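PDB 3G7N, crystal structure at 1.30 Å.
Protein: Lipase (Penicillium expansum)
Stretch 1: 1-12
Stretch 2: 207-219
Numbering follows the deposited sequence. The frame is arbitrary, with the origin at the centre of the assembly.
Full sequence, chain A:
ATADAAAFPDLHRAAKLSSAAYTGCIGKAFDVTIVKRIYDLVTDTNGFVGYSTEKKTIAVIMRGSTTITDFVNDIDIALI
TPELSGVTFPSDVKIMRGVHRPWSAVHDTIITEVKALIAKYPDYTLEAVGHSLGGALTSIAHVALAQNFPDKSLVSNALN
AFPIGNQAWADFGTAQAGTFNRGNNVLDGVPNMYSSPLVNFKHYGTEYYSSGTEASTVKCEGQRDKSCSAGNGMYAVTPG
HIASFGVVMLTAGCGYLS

Stretch 1, residues 1-12: ATADAAAFPDLH
Stretch 2 (207-219) EYYSSGTEASTVK

The N-terminal stretch 1-12 packs along the end of a hairpin, 207-219, nearly two hundred residues later in the chain, and the two bury 706 Å² between them. Register is set by a short antiparallel bridge. T2 and K219 form its hydrogen-bonded pair (CA to CA 5.4 Å): T2 N donates to K219 O at 3.0 Å and K219 N to T2 O at 2.9 Å, both with N-H...O angles of 156°. A3 and V218 follow as the non-hydrogen-bonded pair, their CA atoms 4.5 Å apart, and D4 N then donates to T217 O (2.9 Å, 168°). Within the hairpin, Y209 N to V218 O (3.1 Å) and V218 N to Y209 O (2.9 Å) bind strand 218-219 to strand 207-210.

T2 (phi/psi -140/147, chi1 p) and K219 put their side chains on the same face of the sheet. K219 is extended, with all four chi angles t, and its end leads away from stretch 1. A water lies 3.1 Å from T2 OG1 and donates to K219 O at 2.7 Å, adding a water-mediated link between T2 OG1 and K219 O to the two direct hydrogen bonds. V218 (chi1 m) brings CG2 within 3.9 Å of A1 CB.

At D4, phi/psi of -149/63 turns the chain out of the strand, and A5 to A7 take helical angles, leading into a helix that runs on past H12. A7 N to D4 O and F8 N to A5 O, each 3.0 Å, close this bend. D4 chi1 is t and chi2 -4°, placing OD2 3.5 Å from Y208 CE1, at the ring edge. Y208 (chi1 m, chi2 -91°) also meets A7, with CB 3.7 Å from Y208 CE1, and L11 (m, t), whose CD1 lies 3.6 Å from Y208 CB.

F8 points toward the hairpin with chi1 t and chi2 91°. E214 CA lies over one ring face, 3.5 Å from F8 CG, and E214 CB makes an off-centre CH-pi contact, 4.3 Å from the centroid and 29° off the normal. At the ring edge, T217 OG1 is 3.2 Å from F8 CD1. With chi1 m, that hydroxyl donates to T213 O at 2.9 Å, so its hydrogen is spent inside the loop.

E214 (t, t, chi3 -63°) begins a type I turn ending at T217, closed by T217 N to E214 O (3.1 Å). Its CG packs 3.5 Å from A5 CB. G212, at phi/psi 107/2, has no side chain; a CB there would jam against the preceding carbonyl O. Its N donates to S210 OG (2.9 Å, S210 chi1 89°).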

# COMPACT_ATOMS: atom_id res chain seq x y z
N ALA A 1 -1.30 -21.66 2.22
CA ALA A 1 -0.17 -20.79 2.67
C ALA A 1 1.00 -21.65 3.12
O ALA A 1 0.82 -22.80 3.52
CB ALA A 1 -0.64 -19.89 3.81
N THR A 2 2.19 -21.06 3.12
CA THR A 2 3.40 -21.76 3.54
C THR A 2 4.29 -20.83 4.36
O THR A 2 4.30 -19.61 4.18
CB THR A 2 4.19 -22.27 2.33
OG1 THR A 2 4.52 -21.17 1.48
CG2 THR A 2 3.38 -23.26 1.54
N ALA A 3 5.00 -21.39 5.33
CA ALA A 3 5.90 -20.60 6.15
C ALA A 3 6.86 -19.78 5.30
O ALA A 3 7.49 -20.29 4.37
CB ALA A 3 6.66 -21.50 7.13
N ASP A 4 7.00 -18.50 5.66
CA ASP A 4 7.92 -17.63 4.95
C ASP A 4 8.46 -16.57 5.90
O ASP A 4 8.21 -15.36 5.73
CB ASP A 4 7.27 -16.99 3.72
CG ASP A 4 8.28 -16.40 2.75
OD1 ASP A 4 9.50 -16.40 3.06
OD2 ASP A 4 7.86 -15.85 1.71
N ALA A 5 9.18 -17.02 6.93
CA ALA A 5 9.76 -16.13 7.93
C ALA A 5 10.64 -15.06 7.28
O ALA A 5 10.77 -13.95 7.79
CB ALA A 5 10.57 -16.93 8.97
N ALA A 6 11.29 -15.41 6.18
CA ALA A 6 12.22 -14.50 5.52
C ALA A 6 11.54 -13.22 5.02
O ALA A 6 12.22 -12.22 4.81
CB ALA A 6 12.93 -15.21 4.37
N ALA A 7 10.23 -13.28 4.80
CA ALA A 7 9.44 -12.13 4.35
C ALA A 7 9.22 -11.10 5.45
O ALA A 7 8.83 -9.96 5.17
CB ALA A 7 8.11 -12.59 3.80
N PHE A 8 9.36 -11.52 6.70
CA PHE A 8 8.92 -10.70 7.83
C PHE A 8 9.71 -9.38 7.96
O PHE A 8 9.11 -8.32 8.16
CB PHE A 8 8.93 -11.48 9.15
CG PHE A 8 8.54 -10.66 10.35
CD1 PHE A 8 7.22 -10.59 10.75
CD2 PHE A 8 9.49 -9.98 11.08
CE1 PHE A 8 6.85 -9.82 11.83
CE2 PHE A 8 9.11 -9.20 12.17
CZ PHE A 8 7.79 -9.17 12.57
N PRO A 9 11.05 -9.43 7.84
CA PRO A 9 11.77 -8.18 8.08
C PRO A 9 11.35 -7.03 7.16
O PRO A 9 11.18 -5.91 7.64
CB PRO A 9 13.24 -8.57 7.87
CG PRO A 9 13.27 -10.02 8.27
CD PRO A 9 11.96 -10.59 7.77
N ASP A 10 11.11 -7.32 5.89
CA ASP A 10 10.73 -6.23 4.99
C ASP A 10 9.31 -5.74 5.29
O ASP A 10 9.00 -4.57 5.15
CB ASP A 10 10.87 -6.61 3.51
CG ASP A 10 12.32 -6.68 3.05
OD1 ASP A 10 13.19 -6.19 3.80
OD2 ASP A 10 12.55 -7.12 1.91
N LEU A 11 8.43 -6.64 5.69
CA LEU A 11 7.05 -6.26 5.97
C LEU A 11 6.96 -5.52 7.30
O LEU A 11 6.16 -4.58 7.45
CB LEU A 11 6.14 -7.48 5.94
CG LEU A 11 5.94 -8.06 4.54
CD1 LEU A 11 5.41 -9.49 4.62
CD2 LEU A 11 5.03 -7.17 3.70
N HIS A 12 7.80 -5.90 8.26
CA HIS A 12 7.93 -5.20 9.51
C HIS A 12 8.41 -3.75 9.29
O HIS A 12 7.86 -2.82 9.84
CB HIS A 12 8.88 -5.97 10.46
CG HIS A 12 9.06 -5.34 11.80
ND1 HIS A 12 8.08 -5.34 12.77
CD2 HIS A 12 10.15 -4.78 12.38
CE1 HIS A 12 8.54 -4.80 13.88
NE2 HIS A 12 9.78 -4.40 13.65
N GLU A 207 -0.17 -12.15 -1.25
CA GLU A 207 -0.58 -11.89 0.12
C GLU A 207 0.37 -12.56 1.09
O GLU A 207 0.76 -13.71 0.87
CB GLU A 207 -2.02 -12.35 0.38
CG GLU A 207 -2.54 -11.90 1.76
CD GLU A 207 -3.95 -12.35 2.12
OE1 GLU A 207 -4.60 -13.06 1.33
OE2 GLU A 207 -4.39 -11.99 3.23
N TYR A 208 0.74 -11.85 2.14
CA TYR A 208 1.47 -12.40 3.27
C TYR A 208 0.63 -12.15 4.51
O TYR A 208 -0.20 -11.23 4.53
CB TYR A 208 2.82 -11.71 3.46
CG TYR A 208 3.81 -11.95 2.33
CD1 TYR A 208 4.70 -13.02 2.37
CD2 TYR A 208 3.77 -11.18 1.17
CE1 TYR A 208 5.53 -13.32 1.29
CE2 TYR A 208 4.65 -11.41 0.11
CZ TYR A 208 5.48 -12.52 0.15
OH TYR A 208 6.31 -12.80 -0.91
N TYR A 209 0.83 -12.94 5.56
CA TYR A 209 -0.07 -12.92 6.70
C TYR A 209 0.72 -13.29 7.94
O TYR A 209 1.63 -14.12 7.88
CB TYR A 209 -1.21 -13.92 6.45
CG TYR A 209 -2.40 -13.76 7.36
CD1 TYR A 209 -3.36 -12.78 7.13
CD2 TYR A 209 -2.66 -14.70 8.33
CE1 TYR A 209 -4.47 -12.67 7.91
CE2 TYR A 209 -3.86 -14.67 9.06
CZ TYR A 209 -4.75 -13.63 8.83
OH TYR A 209 -5.94 -13.58 9.54
N SER A 210 0.44 -12.64 9.06
CA SER A 210 1.12 -13.02 10.30
C SER A 210 0.24 -12.71 11.48
O SER A 210 -0.77 -11.99 11.36
CB SER A 210 2.48 -12.31 10.45
OG SER A 210 2.35 -11.05 11.10
N SER A 211 0.67 -13.18 12.65
CA SER A 211 0.10 -12.74 13.91
C SER A 211 1.11 -11.89 14.68
O SER A 211 0.97 -11.71 15.89
CB SER A 211 -0.34 -13.95 14.76
OG SER A 211 0.74 -14.83 14.99
N GLY A 212 2.03 -11.25 13.96
CA GLY A 212 2.85 -10.21 14.56
C GLY A 212 4.30 -10.62 14.78
O GLY A 212 5.09 -9.86 15.30
N THR A 213 4.64 -11.84 14.38
CA THR A 213 5.97 -12.38 14.62
C THR A 213 6.56 -12.96 13.33
O THR A 213 5.83 -13.37 12.43
CB THR A 213 5.97 -13.50 15.68
OG1 THR A 213 5.22 -14.61 15.19
CG2 THR A 213 5.38 -13.02 16.99
N GLU A 214 7.88 -13.08 13.29
CA GLU A 214 8.54 -13.68 12.15
C GLU A 214 8.09 -15.13 11.97
O GLU A 214 7.78 -15.57 10.86
CB GLU A 214 10.06 -13.62 12.34
CG GLU A 214 10.83 -14.16 11.15
CD GLU A 214 12.30 -13.78 11.17
OE1 GLU A 214 12.61 -12.57 11.10
OE2 GLU A 214 13.15 -14.69 11.11
N ALA A 215 8.03 -15.86 13.08
CA ALA A 215 7.73 -17.29 13.04
C ALA A 215 6.33 -17.57 12.46
O ALA A 215 6.13 -18.55 11.73
CB ALA A 215 7.86 -17.91 14.43
N SER A 216 5.41 -16.64 12.69
CA SER A 216 4.02 -16.81 12.27
C SER A 216 3.77 -16.36 10.84
O SER A 216 2.65 -16.42 10.38
CB SER A 216 3.07 -16.07 13.21
OG SER A 216 3.20 -14.66 13.07
N THR A 217 4.79 -15.81 10.19
CA THR A 217 4.62 -15.20 8.87
C THR A 217 4.52 -16.23 7.75
O THR A 217 5.35 -17.14 7.66
CB THR A 217 5.77 -14.23 8.55
OG1 THR A 217 5.73 -13.16 9.50
CG2 THR A 217 5.61 -13.66 7.14
N VAL A 218 3.47 -16.13 6.95
CA VAL A 218 3.26 -17.02 5.85
C VAL A 218 3.12 -16.28 4.52
O VAL A 218 2.70 -15.11 4.50
CB VAL A 218 2.04 -17.95 6.07
CG1 VAL A 218 2.25 -18.81 7.31
CG2 VAL A 218 0.75 -17.13 6.20
N LYS A 219 3.47 -16.96 3.44
CA LYS A 219 3.13 -16.53 2.09
C LYS A 219 1.91 -17.26 1.63
O LYS A 219 1.84 -18.49 1.67
CB LYS A 219 4.30 -16.83 1.15
CG LYS A 219 4.07 -16.41 -0.29
CD LYS A 219 5.26 -16.81 -1.17
CE LYS A 219 5.24 -16.07 -2.50
NZ LYS A 219 6.49 -16.30 -3.28
O HOH W 1 2.45 -20.06 -0.50